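Local coordinates for protein putative Ribokinase II (Escherichia coli O6, PDB 3IQ0) that probably phosphorylates a sugar with ATP, as carbohydrate kinases of the ribokinase (PfkB) family do, and binds ATP together with magnesium, at residues Glu246-Glu251 against Ala283-Ala288; Glu252-Gly257 against Thr292-Met297; Val227-Gln232 against Gln242-Ser247. All coordinates share one frame; numbering follows the deposited sequence.

Contact 1: Glu246-Glu251 against Ala283-Ala288; sequences ESYPVE and ANACGA. With ATP (adenosine-5'-triphosphate), chain G.
The adenosine pocket of this ribokinase-family kinase has one of its walls where Tyr248 and Val250, on the loop that follows strand 242-245, lie against Asn284, Ala285 and Ala288 of helix 276-290. Asn284 is the polar centre. With CG anti to the backbone N (chi1 -179°), its side chain leaves the helix toward the loop, and the amide links loop, nucleotide and a water. ND2 donates to Glu246 O at 2.8 Å, a bent bond of 138° at the hydrogen, while OD1 accepts from the ATP ribose hydroxyl O2'. The modelled 2.5 Å between Asn284 OD1 and ATP O2' is very short and its exact value doubtful. A water sits 2.8 Å from Asn284 OD1 and takes the Tyr248 N-H at 3.0 Å, tying the loop backbone to the same amide oxygen. Protein and nucleotide thus share one side chain, whose rotation is fixed from both ends.

The Tyr248 ring passes obliquely beside this amide, the two planes 30° apart, with CE2 3.2 Å from Asn284 ND2. The same CE2 lies 3.6 Å from Ala285 CB. Farther along, Val250 CG2 reaches Ala288 O at 3.7 Å and also touches the adenine, while Gly287, which has no side chain, lets the ribose O4' come within 3.4 Å of its CA. On the flank away from ATP, helix 303-312 and the residue that follows it close over Tyr248 and Ala285: Phe309 of the helix and His313 beyond it meet the Tyr248 ring edge-to-face, and Ile306 and Ile310 cover Ala285, leaving helix 276-290 between the C-terminal helix and helix 258-271.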
loop_
_atom_site.group_PDB
_atom_site.type_symbol
_atom_site.label_atom_id
_atom_site.label_comp_id
_atom_site.label_asym_id
_atom_site.label_seq_id
_atom_site.Cartn_x
_atom_site.Cartn_y
_atom_site.Cartn_z
ATOM N N GLU B 246 -11.554 -22.323 31.203
ATOM C CA GLU B 246 -11.608 -20.911 31.552
ATOM C C GLU B 246 -10.393 -20.198 30.995
ATOM O O GLU B 246 -9.367 -20.822 30.732
ATOM C CB GLU B 246 -11.611 -20.729 33.068
ATOM C CG GLU B 246 -12.760 -21.379 33.797
ATOM C CD GLU B 246 -12.675 -21.148 35.291
ATOM O OE1 GLU B 246 -11.671 -21.573 35.901
ATOM O OE2 GLU B 246 -13.607 -20.535 35.852
ATOM N N SER B 247 -10.508 -18.885 30.834
ATOM C CA SER B 247 -9.406 -18.087 30.321
ATOM C C SER B 247 -8.404 -17.815 31.434
ATOM O O SER B 247 -8.757 -17.799 32.612
ATOM C CB SER B 247 -9.918 -16.752 29.779
ATOM O OG SER B 247 -10.396 -15.940 30.833
ATOM N N TYR B 248 -7.151 -17.610 31.049
ATOM C CA TYR B 248 -6.095 -17.303 32.002
ATOM C C TYR B 248 -6.092 -15.783 32.097
ATOM O O TYR B 248 -6.188 -15.101 31.082
ATOM C CB TYR B 248 -4.747 -17.798 31.474
ATOM C CG TYR B 248 -4.651 -19.302 31.339
ATOM C CD1 TYR B 248 -4.360 -20.102 32.441
ATOM C CD2 TYR B 248 -4.874 -19.926 30.112
ATOM C CE1 TYR B 248 -4.295 -21.487 32.327
ATOM C CE2 TYR B 248 -4.815 -21.311 29.986
ATOM C CZ TYR B 248 -4.526 -22.083 31.095
ATOM O OH TYR B 248 -4.479 -23.452 30.976
ATOM N N PRO B 249 -6.005 -15.232 33.318
ATOM C CA PRO B 249 -5.998 -13.775 33.470
ATOM C C PRO B 249 -4.647 -13.192 33.062
ATOM O O PRO B 249 -3.609 -13.623 33.561
ATOM C CB PRO B 249 -6.289 -13.590 34.956
ATOM C CG PRO B 249 -5.597 -14.777 35.570
ATOM C CD PRO B 249 -5.989 -15.905 34.630
ATOM N N VAL B 250 -4.659 -12.222 32.148
ATOM C CA VAL B 250 -3.421 -11.595 31.685
ATOM C C VAL B 250 -3.629 -10.136 31.290
ATOM O O VAL B 250 -4.753 -9.721 30.994
ATOM C CB VAL B 250 -2.823 -12.334 30.451
ATOM C CG1 VAL B 250 -2.560 -13.794 30.782
ATOM C CG2 VAL B 250 -3.763 -12.219 29.267
ATOM N N GLU B 251 -2.541 -9.368 31.284
ATOM C CA GLU B 251 -2.602 -7.963 30.907
ATOM C C GLU B 251 -2.563 -7.860 29.381
ATOM O O GLU B 251 -1.491 -7.826 28.771
ATOM C CB GLU B 251 -1.430 -7.187 31.528
ATOM C CG GLU B 251 -0.048 -7.523 30.960
ATOM C CD GLU B 251 0.701 -8.589 31.746
ATOM O OE1 GLU B 251 1.710 -9.112 31.219
ATOM O OE2 GLU B 251 0.291 -8.890 32.888
ATOM N N ALA B 283 -3.851 -24.565 23.625
ATOM C CA ALA B 283 -4.269 -23.555 22.662
ATOM C C ALA B 283 -4.735 -22.334 23.446
ATOM O O ALA B 283 -4.340 -21.209 23.152
ATOM C CB ALA B 283 -5.407 -24.084 21.792
ATOM N N ASN B 284 -5.573 -22.571 24.451
ATOM C CA ASN B 284 -6.110 -21.510 25.296
ATOM C C ASN B 284 -4.981 -20.690 25.918
ATOM O O ASN B 284 -5.002 -19.461 25.894
ATOM C CB ASN B 284 -6.998 -22.125 26.388
ATOM C CG ASN B 284 -7.620 -21.084 27.301
ATOM O OD1 ASN B 284 -8.041 -20.019 26.856
ATOM N ND2 ASN B 284 -7.700 -21.403 28.590
ATOM N N ALA B 285 -3.992 -21.381 26.469
ATOM C CA ALA B 285 -2.848 -20.723 27.079
ATOM C C ALA B 285 -2.042 -19.974 26.021
ATOM O O ALA B 285 -1.546 -18.879 26.279
ATOM C CB ALA B 285 -1.968 -21.747 27.776
ATOM N N CYS B 286 -1.909 -20.562 24.836
ATOM C CA CYS B 286 -1.156 -19.917 23.759
ATOM C C CYS B 286 -1.803 -18.577 23.415
ATOM O O CYS B 286 -1.140 -17.535 23.371
ATOM C CB CYS B 286 -1.122 -20.810 22.516
ATOM S SG CYS B 286 -0.012 -20.219 21.206
ATOM N N GLY B 287 -3.109 -18.599 23.184
ATOM C CA GLY B 287 -3.795 -17.367 22.863
ATOM C C GLY B 287 -3.657 -16.347 23.979
ATOM O O GLY B 287 -3.597 -15.147 23.724
ATOM N N ALA B 288 -3.611 -16.825 25.218
ATOM C CA ALA B 288 -3.485 -15.942 26.375
ATOM C C ALA B 288 -2.126 -15.257 26.352
ATOM O O ALA B 288 -2.020 -14.049 26.560
ATOM C CB ALA B 288 -3.641 -16.739 27.660
HETATM P PG ATP G . -9.393 -13.485 15.260
HETATM O O1G ATP G . -8.217 -12.579 15.513
HETATM O O2G ATP G . -10.391 -12.864 14.317
HETATM O O3G ATP G . -8.924 -14.825 14.693
HETATM P PB ATP G . -10.767 -14.930 17.441
HETATM O O1B ATP G . -12.095 -14.508 17.993
HETATM O O2B ATP G . -10.662 -16.087 16.509
HETATM O O3B ATP G . -10.076 -13.677 16.703
HETATM P PA ATP G . -10.039 -14.573 20.182
HETATM O O1A ATP G . -9.656 -13.110 20.217
HETATM O O2A ATP G . -11.378 -15.013 20.640
HETATM O O3A ATP G . -9.803 -15.143 18.674
HETATM O "O5'" ATP G . -8.922 -15.878 20.737
HETATM C "C5'" ATP G . -7.891 -16.755 20.821
HETATM C "C4'" ATP G . -8.096 -17.554 22.083
HETATM O "O4'" ATP G . -7.101 -16.802 22.788
HETATM C "C3'" ATP G . -9.324 -17.323 23.033
HETATM O "O3'" ATP G . -10.394 -18.237 22.866
HETATM C "C2'" ATP G . -8.685 -17.337 24.352
HETATM O "O2'" ATP G . -8.514 -18.681 24.819
HETATM C "C1'" ATP G . -7.392 -16.605 24.154
HETATM N N9 ATP G . -7.551 -15.121 24.441
HETATM C C8 ATP G . -7.846 -14.075 23.573
HETATM N N7 ATP G . -7.904 -12.894 24.207
HETATM C C5 ATP G . -7.642 -13.128 25.491
HETATM C C6 ATP G . -7.543 -12.328 26.760
HETATM N N6 ATP G . -7.730 -11.009 26.706
HETATM N N1 ATP G . -7.236 -12.986 27.971
HETATM C C2 ATP G . -7.031 -14.364 28.072
HETATM N N3 ATP G . -7.116 -15.161 26.928
HETATM C C4 ATP G . -7.416 -14.609 25.661
HETATM O O HOH W 1 -6.986 -17.800 28.102
#

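Contact 2: Glu252-Gly257 against Thr292-Met297; sequences EVDPTG and TRRGPM. With ATP (adenosine-5'-triphosphate), chain G.
Asp254 and Gly295 join two loops through the aspartate that opens the Asp-Pro-Thr-Gly run of the PfkB signature, a sequence that leads into helix 258-271 and in relatives shapes the phosphate-binding anion hole. Asp254 OD2 accepts the Gly295 N-H at 3.0 Å in a nearly straight bond (167°), met on the anti side of the carboxylate and 28° out of its plane. Asp254 OD1 faces its own chain: it takes Thr256 N at 3.0 Å, closing an Asx turn, and Thr256 OG1 at 2.9 Å through its syn lone pair. Three donors spread over both oxygens fix the rotation of the carboxylate.

Around this polar core the packing is made of short branches. Asp254 CB rests 3.4 Å from Arg293 O, and Val253 CG1 approaches Arg294 CB at 4.1 Å, while the guanidinium end of Arg294 leads away. Thr256 CG2, anti to its backbone N, lies beside the Pro296 ring, both side chains pointing the same way, with 3.8 Å between Thr256 CG2 and Pro296 CB.

Farther out, backbone bonds from Val253 and Asp254 to Val291 align the loops, Tyr98 touches Asp254, and Pro296 packs on Met17 and Ile42. Gly295, at a positive phi of 115°, turns its chain beside the carboxylate. At the start of segment 252-257, Glu252 OE2 accepts from the adenine amino group N6 of ATP at 2.8 Å.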
loop_
_atom_site.group_PDB
_atom_site.type_symbol
_atom_site.label_atom_id
_atom_site.label_comp_id
_atom_site.label_asym_id
_atom_site.label_seq_id
_atom_site.Cartn_x
_atom_site.Cartn_y
_atom_site.Cartn_z
ATOM N N GLU B 252 -3.742 -7.824 28.769
ATOM C CA GLU B 252 -3.865 -7.743 27.317
ATOM C C GLU B 252 -3.266 -6.466 26.737
ATOM O O GLU B 252 -3.499 -5.370 27.244
ATOM C CB GLU B 252 -5.338 -7.845 26.922
ATOM C CG GLU B 252 -5.585 -7.854 25.427
ATOM C CD GLU B 252 -7.053 -8.024 25.100
ATOM O OE1 GLU B 252 -7.832 -7.071 25.316
ATOM O OE2 GLU B 252 -7.429 -9.119 24.640
ATOM N N VAL B 253 -2.510 -6.618 25.656
ATOM C CA VAL B 253 -1.859 -5.488 25.001
ATOM C C VAL B 253 -2.180 -5.416 23.508
ATOM O O VAL B 253 -2.273 -4.326 22.944
ATOM C CB VAL B 253 -0.329 -5.573 25.179
ATOM C CG1 VAL B 253 0.362 -4.527 24.335
ATOM C CG2 VAL B 253 0.027 -5.386 26.637
ATOM N N ASP B 254 -2.339 -6.577 22.877
ATOM C CA ASP B 254 -2.641 -6.646 21.451
ATOM C C ASP B 254 -3.420 -7.934 21.183
ATOM O O ASP B 254 -2.894 -9.032 21.352
ATOM C CB ASP B 254 -1.337 -6.655 20.644
ATOM C CG ASP B 254 -1.559 -6.434 19.151
ATOM O OD1 ASP B 254 -2.677 -6.711 18.652
ATOM O OD2 ASP B 254 -0.601 -5.995 18.476
ATOM N N PRO B 255 -4.691 -7.816 20.768
ATOM C CA PRO B 255 -5.516 -8.999 20.489
ATOM C C PRO B 255 -5.382 -9.569 19.074
ATOM O O PRO B 255 -5.847 -10.671 18.796
ATOM C CB PRO B 255 -6.919 -8.490 20.772
ATOM C CG PRO B 255 -6.855 -7.084 20.233
ATOM C CD PRO B 255 -5.503 -6.583 20.730
ATOM N N THR B 256 -4.735 -8.814 18.193
ATOM C CA THR B 256 -4.560 -9.200 16.791
ATOM C C THR B 256 -4.253 -10.666 16.444
ATOM O O THR B 256 -4.931 -11.262 15.599
ATOM C CB THR B 256 -3.483 -8.322 16.128
ATOM O OG1 THR B 256 -3.933 -6.965 16.103
ATOM C CG2 THR B 256 -3.207 -8.782 14.704
ATOM N N GLY B 257 -3.234 -11.250 17.065
ATOM C CA GLY B 257 -2.887 -12.624 16.729
ATOM C C GLY B 257 -3.407 -13.735 17.623
ATOM O O GLY B 257 -3.069 -14.897 17.414
ATOM N N THR B 292 -0.338 -10.767 25.248
ATOM C CA THR B 292 0.478 -10.004 26.195
ATOM C C THR B 292 1.598 -9.193 25.547
ATOM O O THR B 292 2.241 -8.387 26.216
ATOM C CB THR B 292 1.111 -10.911 27.288
ATOM O OG1 THR B 292 2.084 -11.783 26.696
ATOM C CG2 THR B 292 0.040 -11.740 27.986
ATOM N N ARG B 293 1.841 -9.405 24.257
ATOM C CA ARG B 293 2.889 -8.675 23.548
ATOM C C ARG B 293 2.351 -7.964 22.313
ATOM O O ARG B 293 1.422 -8.446 21.669
ATOM C CB ARG B 293 4.026 -9.616 23.153
ATOM C CG ARG B 293 4.927 -9.965 24.316
ATOM C CD ARG B 293 5.914 -11.056 23.975
ATOM N NE ARG B 293 6.868 -11.247 25.063
ATOM C CZ ARG B 293 7.723 -12.260 25.145
ATOM N NH1 ARG B 293 7.749 -13.189 24.199
ATOM N NH2 ARG B 293 8.556 -12.340 26.172
ATOM N N ARG B 294 2.949 -6.819 21.990
ATOM C CA ARG B 294 2.520 -6.015 20.853
ATOM C C ARG B 294 3.145 -6.488 19.545
ATOM O O ARG B 294 4.336 -6.797 19.486
ATOM C CB ARG B 294 2.866 -4.544 21.098
ATOM C CG ARG B 294 2.123 -3.569 20.207
ATOM C CD ARG B 294 2.348 -2.136 20.673
ATOM N NE ARG B 294 3.771 -1.804 20.692
ATOM C CZ ARG B 294 4.267 -0.634 21.085
ATOM N NH1 ARG B 294 3.456 0.332 21.500
ATOM N NH2 ARG B 294 5.579 -0.429 21.060
ATOM N N GLY B 295 2.334 -6.532 18.495
ATOM C CA GLY B 295 2.813 -6.996 17.209
ATOM C C GLY B 295 2.062 -8.269 16.887
ATOM O O GLY B 295 2.052 -9.201 17.692
ATOM N N PRO B 296 1.446 -8.349 15.699
ATOM C CA PRO B 296 0.664 -9.495 15.225
ATOM C C PRO B 296 1.293 -10.870 15.411
ATOM O O PRO B 296 0.631 -11.809 15.863
ATOM C CB PRO B 296 0.441 -9.177 13.742
ATOM C CG PRO B 296 0.503 -7.688 13.693
ATOM C CD PRO B 296 1.672 -7.397 14.599
HETATM N N MSE B 297 2.569 -10.990 15.072
HETATM C CA MSE B 297 3.261 -12.274 15.157
HETATM C C MSE B 297 4.329 -12.317 16.239
HETATM O O MSE B 297 5.107 -13.263 16.312
HETATM C CB MSE B 297 3.907 -12.571 13.799
HETATM C CG MSE B 297 4.286 -14.017 13.576
HETATM SE SE MSE B 297 5.227 -14.233 11.924
HETATM C CE MSE B 297 3.897 -13.498 10.733
HETATM P PG ATP G . -9.393 -13.485 15.260
HETATM O O1G ATP G . -8.217 -12.579 15.513
HETATM O O2G ATP G . -10.391 -12.864 14.317
HETATM O O3G ATP G . -8.924 -14.825 14.693
HETATM P PB ATP G . -10.767 -14.930 17.441
HETATM O O1B ATP G . -12.095 -14.508 17.993
HETATM O O2B ATP G . -10.662 -16.087 16.509
HETATM O O3B ATP G . -10.076 -13.677 16.703
HETATM P PA ATP G . -10.039 -14.573 20.182
HETATM O O1A ATP G . -9.656 -13.110 20.217
HETATM O O2A ATP G . -11.378 -15.013 20.640
HETATM O O3A ATP G . -9.803 -15.143 18.674
HETATM O "O5'" ATP G . -8.922 -15.878 20.737
HETATM C "C5'" ATP G . -7.891 -16.755 20.821
HETATM C "C4'" ATP G . -8.096 -17.554 22.083
HETATM O "O4'" ATP G . -7.101 -16.802 22.788
HETATM C "C3'" ATP G . -9.324 -17.323 23.033
HETATM O "O3'" ATP G . -10.394 -18.237 22.866
HETATM C "C2'" ATP G . -8.685 -17.337 24.352
HETATM O "O2'" ATP G . -8.514 -18.681 24.819
HETATM C "C1'" ATP G . -7.392 -16.605 24.154
HETATM N N9 ATP G . -7.551 -15.121 24.441
HETATM C C8 ATP G . -7.846 -14.075 23.573
HETATM N N7 ATP G . -7.904 -12.894 24.207
HETATM C C5 ATP G . -7.642 -13.128 25.491
HETATM C C6 ATP G . -7.543 -12.328 26.760
HETATM N N6 ATP G . -7.730 -11.009 26.706
HETATM N N1 ATP G . -7.236 -12.986 27.971
HETATM C C2 ATP G . -7.031 -14.364 28.072
HETATM N N3 ATP G . -7.116 -15.161 26.928
HETATM C C4 ATP G . -7.416 -14.609 25.661
#

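Contact 3: Val227-Gln232 against Gln242-Ser247; sequences VKRGNQ and QFHVES. With ATP (adenosine-5'-triphosphate), chain G.
Gln232 and Ser247 bring their CA atoms to 4.9 Å, where a tight turn beyond strand 224-228 approaches the end of strand 242-245, the edge strand of the large sheet. Strand 234-237 lies between these two strands, giving an antiparallel beta-meander. The turn is a type II' beta turn with Gly230 and Asn231 at its corners, closed by Gln232 N to Arg229 O at 2.9 Å; the positive phi of Gly230 suits glycine.

His244 reaches across with CG anti to its backbone N (chi1 153°), and NE2 donates to Gln232 O at 3.1 Å, close to the ring plane and in the carbonyl plane (158° at the hydrogen). Beside it, His244 CD2 lies 4.0 Å from Arg229 NE, at the edge of a guanidinium held by a salt bridge from NH1 to Glu198 and a hydrogen bond from NE to Ser235; Val227 CG1 lies over one guanidinium face, offset toward its rim. At the second corner of the turn, Ser247 OG makes a weak hydrogen bond to Asn231 O.

The turn also borders ATP, with Gly230 N making a weak hydrogen bond to the alpha-phosphate oxygen O2A. Lys228, salt-bridged to Asp167, sends NZ to the beta-phosphate oxygen O2B of ATP at 3.0 Å.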
loop_
_atom_site.group_PDB
_atom_site.type_symbol
_atom_site.label_atom_id
_atom_site.label_comp_id
_atom_site.label_asym_id
_atom_site.label_seq_id
_atom_site.Cartn_x
_atom_site.Cartn_y
_atom_site.Cartn_z
ATOM N N VAL B 227 -14.567 -23.727 19.739
ATOM C CA VAL B 227 -15.028 -22.349 19.844
ATOM C C VAL B 227 -14.170 -21.499 20.762
ATOM O O VAL B 227 -13.990 -21.812 21.941
ATOM C CB VAL B 227 -16.488 -22.279 20.331
ATOM C CG1 VAL B 227 -16.886 -20.832 20.570
ATOM C CG2 VAL B 227 -17.405 -22.904 19.289
ATOM N N LYS B 228 -13.641 -20.423 20.197
ATOM C CA LYS B 228 -12.806 -19.476 20.925
ATOM C C LYS B 228 -13.724 -18.422 21.540
ATOM O O LYS B 228 -14.583 -17.868 20.857
ATOM C CB LYS B 228 -11.810 -18.836 19.954
ATOM C CG LYS B 228 -10.765 -19.815 19.441
ATOM C CD LYS B 228 -10.144 -19.345 18.142
ATOM C CE LYS B 228 -11.139 -19.431 17.002
ATOM N NZ LYS B 228 -10.557 -18.963 15.718
ATOM N N ARG B 229 -13.545 -18.149 22.828
ATOM C CA ARG B 229 -14.399 -17.191 23.521
ATOM C C ARG B 229 -13.668 -15.989 24.106
ATOM O O ARG B 229 -13.994 -15.537 25.199
ATOM C CB ARG B 229 -15.172 -17.904 24.636
ATOM C CG ARG B 229 -15.977 -19.108 24.175
ATOM C CD ARG B 229 -16.686 -19.783 25.343
ATOM N NE ARG B 229 -17.451 -20.952 24.913
ATOM C CZ ARG B 229 -18.462 -20.912 24.051
ATOM N NH1 ARG B 229 -18.844 -19.756 23.516
ATOM N NH2 ARG B 229 -19.088 -22.033 23.712
ATOM N N GLY B 230 -12.690 -15.470 23.371
ATOM C CA GLY B 230 -11.941 -14.316 23.842
ATOM C C GLY B 230 -11.408 -14.458 25.255
ATOM O O GLY B 230 -10.658 -15.380 25.549
ATOM N N ASN B 231 -11.791 -13.543 26.140
ATOM C CA ASN B 231 -11.316 -13.603 27.514
ATOM C C ASN B 231 -12.199 -14.433 28.439
ATOM O O ASN B 231 -12.283 -14.157 29.634
ATOM C CB ASN B 231 -11.155 -12.195 28.091
ATOM C CG ASN B 231 -12.443 -11.403 28.074
ATOM O OD1 ASN B 231 -13.491 -11.894 28.485
ATOM N ND2 ASN B 231 -12.367 -10.162 27.601
ATOM N N GLN B 232 -12.861 -15.446 27.891
ATOM C CA GLN B 232 -13.703 -16.318 28.707
ATOM C C GLN B 232 -13.355 -17.775 28.434
ATOM O O GLN B 232 -14.114 -18.680 28.783
ATOM C CB GLN B 232 -15.186 -16.075 28.425
ATOM C CG GLN B 232 -16.006 -15.778 29.689
ATOM C CD GLN B 232 -15.870 -16.858 30.767
ATOM O OE1 GLN B 232 -16.334 -17.991 30.599
ATOM N NE2 GLN B 232 -15.233 -16.505 31.882
ATOM N N GLN B 242 -17.979 -33.057 25.010
ATOM C CA GLN B 242 -18.182 -31.618 25.053
ATOM C C GLN B 242 -17.590 -31.083 26.347
ATOM O O GLN B 242 -17.909 -31.581 27.427
ATOM C CB GLN B 242 -19.683 -31.329 25.011
ATOM C CG GLN B 242 -20.077 -29.870 25.088
ATOM C CD GLN B 242 -21.588 -29.689 25.093
ATOM O OE1 GLN B 242 -22.257 -29.999 26.075
ATOM N NE2 GLN B 242 -22.132 -29.202 23.984
ATOM N N PHE B 243 -16.719 -30.084 26.244
ATOM C CA PHE B 243 -16.114 -29.491 27.430
ATOM C C PHE B 243 -15.553 -28.105 27.145
ATOM O O PHE B 243 -15.393 -27.715 25.988
ATOM C CB PHE B 243 -15.026 -30.407 27.997
ATOM C CG PHE B 243 -13.890 -30.654 27.060
ATOM C CD1 PHE B 243 -12.839 -29.749 26.966
ATOM C CD2 PHE B 243 -13.867 -31.798 26.269
ATOM C CE1 PHE B 243 -11.776 -29.983 26.099
ATOM C CE2 PHE B 243 -12.812 -32.043 25.398
ATOM C CZ PHE B 243 -11.762 -31.132 25.313
ATOM N N HIS B 244 -15.259 -27.369 28.210
ATOM C CA HIS B 244 -14.759 -26.010 28.088
ATOM C C HIS B 244 -13.693 -25.694 29.137
ATOM O O HIS B 244 -13.609 -26.362 30.166
ATOM C CB HIS B 244 -15.963 -25.051 28.181
ATOM C CG HIS B 244 -15.636 -23.684 28.697
ATOM N ND1 HIS B 244 -15.380 -23.431 30.029
ATOM C CD2 HIS B 244 -15.550 -22.489 28.064
ATOM C CE1 HIS B 244 -15.152 -22.139 30.193
ATOM N NE2 HIS B 244 -15.250 -21.545 29.017
ATOM N N VAL B 245 -12.867 -24.691 28.849
ATOM C CA VAL B 245 -11.814 -24.261 29.761
ATOM C C VAL B 245 -11.922 -22.756 30.003
ATOM O O VAL B 245 -12.342 -22.004 29.119
ATOM C CB VAL B 245 -10.401 -24.569 29.202
ATOM C CG1 VAL B 245 -10.238 -26.063 29.006
ATOM C CG2 VAL B 245 -10.179 -23.829 27.892
ATOM N N GLU B 246 -11.554 -22.323 31.203
ATOM C CA GLU B 246 -11.608 -20.911 31.552
ATOM C C GLU B 246 -10.393 -20.198 30.995
ATOM O O GLU B 246 -9.367 -20.822 30.732
ATOM C CB GLU B 246 -11.611 -20.729 33.068
ATOM C CG GLU B 246 -12.760 -21.379 33.797
ATOM C CD GLU B 246 -12.675 -21.148 35.291
ATOM O OE1 GLU B 246 -11.671 -21.573 35.901
ATOM O OE2 GLU B 246 -13.607 -20.535 35.852
ATOM N N SER B 247 -10.508 -18.885 30.834
ATOM C CA SER B 247 -9.406 -18.087 30.321
ATOM C C SER B 247 -8.404 -17.815 31.434
ATOM O O SER B 247 -8.757 -17.799 32.612
ATOM C CB SER B 247 -9.918 -16.752 29.779
ATOM O OG SER B 247 -10.396 -15.940 30.833
HETATM P PG ATP G . -9.393 -13.485 15.260
HETATM O O1G ATP G . -8.217 -12.579 15.513
HETATM O O2G ATP G . -10.391 -12.864 14.317
HETATM O O3G ATP G . -8.924 -14.825 14.693
HETATM P PB ATP G . -10.767 -14.930 17.441
HETATM O O1B ATP G . -12.095 -14.508 17.993
HETATM O O2B ATP G . -10.662 -16.087 16.509
HETATM O O3B ATP G . -10.076 -13.677 16.703
HETATM P PA ATP G . -10.039 -14.573 20.182
HETATM O O1A ATP G . -9.656 -13.110 20.217
HETATM O O2A ATP G . -11.378 -15.013 20.640
HETATM O O3A ATP G . -9.803 -15.143 18.674
HETATM O "O5'" ATP G . -8.922 -15.878 20.737
HETATM C "C5'" ATP G . -7.891 -16.755 20.821
HETATM C "C4'" ATP G . -8.096 -17.554 22.083
HETATM O "O4'" ATP G . -7.101 -16.802 22.788
HETATM C "C3'" ATP G . -9.324 -17.323 23.033
HETATM O "O3'" ATP G . -10.394 -18.237 22.866
HETATM C "C2'" ATP G . -8.685 -17.337 24.352
HETATM O "O2'" ATP G . -8.514 -18.681 24.819
HETATM C "C1'" ATP G . -7.392 -16.605 24.154
HETATM N N9 ATP G . -7.551 -15.121 24.441
HETATM C C8 ATP G . -7.846 -14.075 23.573
HETATM N N7 ATP G . -7.904 -12.894 24.207
HETATM C C5 ATP G . -7.642 -13.128 25.491
HETATM C C6 ATP G . -7.543 -12.328 26.760
HETATM N N6 ATP G . -7.730 -11.009 26.706
HETATM N N1 ATP G . -7.236 -12.986 27.971
HETATM C C2 ATP G . -7.031 -14.364 28.072
HETATM N N3 ATP G . -7.116 -15.161 26.928
HETATM C C4 ATP G . -7.416 -14.609 25.661
#

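All three contacts border the same ATP, with overlapping reach: contact 1 meets ribose and adenine, contact 2 chiefly the amino group of the base, contact 3 mainly ribose and phosphates. Contacts 1 and 2 are partly buried, contact 3 lies at the surface. Contact 1 sets a loop on a helix and mixes apolar packing with a shared amide; contact 2 joins two loops round a carboxylate; contact 3 relies on backbone carbonyls as acceptors. Glu246 and Ser247 belong to both contacts 1 and 3, whereas contacts 1 and 2 touch where Val250 CB packs on Thr292 CG2. Contacts 2 and 3 do not touch, their centres being about 19 Å apart.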